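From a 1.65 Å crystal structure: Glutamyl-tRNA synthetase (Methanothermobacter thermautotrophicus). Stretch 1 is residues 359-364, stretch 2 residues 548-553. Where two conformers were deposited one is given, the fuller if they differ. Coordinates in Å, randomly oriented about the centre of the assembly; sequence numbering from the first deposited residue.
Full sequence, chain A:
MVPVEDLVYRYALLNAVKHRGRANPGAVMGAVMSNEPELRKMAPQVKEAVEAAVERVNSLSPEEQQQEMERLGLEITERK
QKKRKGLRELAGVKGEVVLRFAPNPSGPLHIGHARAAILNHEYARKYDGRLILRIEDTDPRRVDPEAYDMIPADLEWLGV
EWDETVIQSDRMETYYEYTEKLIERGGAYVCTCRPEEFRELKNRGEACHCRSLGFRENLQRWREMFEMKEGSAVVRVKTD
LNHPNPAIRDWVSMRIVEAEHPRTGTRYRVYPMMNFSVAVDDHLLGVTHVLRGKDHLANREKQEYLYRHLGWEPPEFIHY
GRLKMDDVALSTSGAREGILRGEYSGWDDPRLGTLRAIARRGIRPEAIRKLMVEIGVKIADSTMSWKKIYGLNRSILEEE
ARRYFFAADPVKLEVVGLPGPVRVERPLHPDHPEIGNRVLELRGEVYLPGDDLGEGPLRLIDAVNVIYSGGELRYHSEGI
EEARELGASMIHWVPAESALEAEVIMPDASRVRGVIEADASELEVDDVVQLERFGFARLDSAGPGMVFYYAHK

Stretch 1 359-364: ARRGIR
Stretch 2 (548-553) FYYAHK

Arginine can serve a protein interface in two ways, as a flat surface for stacking and as a directional donor at its edge, and the contact between a helix end and the C-terminal strand of this glutamyl-tRNA synthetase uses both in consecutive residues. Stretch 1 arrives as helix at Ala-359 (phi/psi -59/-38), and Arg-360 and Arg-361 follow at -67/-24 and -87/-8. Gly-362 then turns to positive phi (95/16) in a Schellman motif, its N bonded to Ala-359 O at 3.1 Å. A beta carbon here would be jammed against the preceding carbonyl oxygen, so the backbone by itself calls for glycine. Ile-363 (-74/128) and Arg-364 (-82/142) are extended, the latter at the N-cap position of the next helix. Stretch 2 runs as a strand through Phe-548 (-107/153), Tyr-549 (-108/125) and Tyr-550 (-71/131); Ala-551 bends it at -92/-69 before His-552 extends again at -170/169. The closest CA atoms across the stretches are those of Arg-361 and Ala-551, 4.9 Å apart, and together the stretches bury 388 Å².

Tyr-549 gives up the most surface, 99 Å². Its CA-to-CB bond points toward stretch 1, with chi1 -86° (m) and chi2 -116°. Arg-360, t at chi1, chi2 and chi3, starts sideways but extends along the ring, laying its guanidinium flat on it with centres 3.9 Å apart and planes at 19°. The aliphatic part joins in: Arg-360 CD sits 4.0 Å from the Tyr-549 ring centroid, 19° off the normal, a CH-pi contact. The stack pairs cation with pi cloud and leaves the guanidinium nitrogens free to bond elsewhere in the structure. Although Arg-360 NH2 approaches Tyr-549 OH to 3.2 Å, the hydroxyl lies over the guanidinium face and the angle is too poor for a hydrogen bond.

Arg-361, covered over 90 Å², works by its edge instead. With chi1 m, chi2 t, chi3 p (50°) and chi4 -161°, its guanidinium meets two successive main-chain carbonyls of stretch 2 near its own plane: NE donates to Tyr-550 O at 2.9 Å (156°) and NH2 to Ala-551 O at 2.8 Å (150°). Tyr-550 can thus contribute its backbone while its side chain (chi1 t) starts away from stretch 1.

Apolar packing completes the contact. Ile-363 (m, m) brings CD1 to 4.2 Å from Ala-551 CB and to 3.8 Å from His-552 CD2, at the edge of the imidazole. That ring, at chi1 49° (p) and chi2 72°, is steadied by His-552 ND1 donating to Lys-553 O at 2.9 Å.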

# COMPACT_ATOMS: atom_id res chain seq x y z
N ALA A 359 -2.58 5.31 5.80
CA ALA A 359 -3.59 6.37 5.91
C ALA A 359 -4.02 6.61 7.36
O ALA A 359 -4.25 7.75 7.78
CB ALA A 359 -4.81 6.06 5.05
N ARG A 360 -4.11 5.53 8.13
CA ARG A 360 -4.58 5.63 9.50
C ARG A 360 -3.56 6.39 10.35
O ARG A 360 -3.92 6.97 11.37
CB ARG A 360 -4.82 4.24 10.09
CG ARG A 360 -5.51 4.27 11.44
CD ARG A 360 -5.52 2.87 12.06
NE ARG A 360 -6.40 2.82 13.23
CZ ARG A 360 -6.58 1.74 13.97
NH1 ARG A 360 -5.94 0.62 13.67
NH2 ARG A 360 -7.41 1.78 15.00
N ARG A 361 -2.30 6.39 9.91
CA ARG A 361 -1.22 7.08 10.61
C ARG A 361 -1.07 8.55 10.20
O ARG A 361 -0.28 9.29 10.80
CB ARG A 361 0.10 6.33 10.36
CG ARG A 361 0.16 4.99 11.05
CD ARG A 361 1.34 4.17 10.56
NE ARG A 361 2.58 4.92 10.60
CZ ARG A 361 3.68 4.60 9.92
NH1 ARG A 361 3.67 3.54 9.10
NH2 ARG A 361 4.77 5.34 10.03
N GLY A 362 -1.80 8.96 9.18
CA GLY A 362 -1.73 10.34 8.70
C GLY A 362 -0.77 10.55 7.54
O GLY A 362 -0.40 11.69 7.23
N ILE A 363 -0.36 9.47 6.88
CA ILE A 363 0.37 9.61 5.63
C ILE A 363 -0.61 10.04 4.52
O ILE A 363 -1.64 9.39 4.31
CB ILE A 363 1.06 8.31 5.21
CG1 ILE A 363 1.97 7.79 6.33
CG2 ILE A 363 1.81 8.51 3.90
CD1 ILE A 363 3.06 8.75 6.73
N ARG A 364 -0.28 11.11 3.81
CA ARG A 364 -1.15 11.67 2.76
C ARG A 364 -1.02 10.94 1.42
O ARG A 364 0.09 10.58 1.02
CB ARG A 364 -0.81 13.14 2.53
CG ARG A 364 -1.07 14.07 3.71
CD ARG A 364 -2.50 14.60 3.68
NE ARG A 364 -2.64 15.76 4.56
CZ ARG A 364 -2.84 17.01 4.13
NH1 ARG A 364 -2.96 17.99 5.01
NH2 ARG A 364 -2.95 17.26 2.84
N PHE A 548 -3.95 8.54 19.35
CA PHE A 548 -3.35 8.95 18.08
C PHE A 548 -2.58 7.79 17.50
O PHE A 548 -2.08 6.93 18.24
CB PHE A 548 -2.32 10.07 18.31
CG PHE A 548 -2.91 11.35 18.84
CD1 PHE A 548 -3.06 11.55 20.20
CD2 PHE A 548 -3.29 12.36 17.97
CE1 PHE A 548 -3.58 12.73 20.70
CE2 PHE A 548 -3.83 13.55 18.46
CZ PHE A 548 -3.98 13.74 19.83
N TYR A 549 -2.46 7.78 16.17
CA TYR A 549 -1.54 6.89 15.46
C TYR A 549 -0.36 7.68 14.89
O TYR A 549 -0.54 8.65 14.16
CB TYR A 549 -2.29 6.11 14.36
CG TYR A 549 -2.93 4.85 14.90
CD1 TYR A 549 -2.52 3.59 14.46
CD2 TYR A 549 -3.90 4.92 15.88
CE1 TYR A 549 -3.08 2.44 14.98
CE2 TYR A 549 -4.47 3.77 16.41
CZ TYR A 549 -4.05 2.53 15.96
OH TYR A 549 -4.61 1.39 16.49
N TYR A 550 0.85 7.26 15.25
CA TYR A 550 2.08 7.95 14.87
C TYR A 550 2.42 7.83 13.39
O TYR A 550 2.41 6.74 12.82
CB TYR A 550 3.23 7.38 15.69
CG TYR A 550 4.51 8.20 15.71
CD1 TYR A 550 4.66 9.25 16.61
CD2 TYR A 550 5.58 7.90 14.86
CE1 TYR A 550 5.83 10.00 16.65
CE2 TYR A 550 6.76 8.63 14.91
CZ TYR A 550 6.87 9.68 15.81
OH TYR A 550 8.03 10.43 15.87
N ALA A 551 2.72 8.97 12.77
CA ALA A 551 3.19 8.95 11.39
C ALA A 551 4.71 8.89 11.36
O ALA A 551 5.29 7.87 10.99
CB ALA A 551 2.68 10.18 10.63
N HIS A 552 5.35 9.98 11.77
CA HIS A 552 6.81 10.10 11.69
C HIS A 552 7.29 11.33 12.44
O HIS A 552 6.49 12.18 12.83
CB HIS A 552 7.24 10.20 10.22
CG HIS A 552 6.47 11.22 9.44
ND1 HIS A 552 6.64 12.58 9.62
CD2 HIS A 552 5.49 11.08 8.51
CE1 HIS A 552 5.81 13.23 8.82
NE2 HIS A 552 5.09 12.34 8.15
N LYS A 553 8.60 11.43 12.63
CA LYS A 553 9.19 12.59 13.29
C LYS A 553 8.89 13.87 12.51
O LYS A 553 8.56 13.83 11.32
CB LYS A 553 10.71 12.40 13.43
CG LYS A 553 11.11 11.10 14.11
CD LYS A 553 12.62 10.94 14.19
CE LYS A 553 13.24 12.00 15.09
NZ LYS A 553 14.72 11.84 15.20
OXT LYS A 553 8.98 14.98 13.04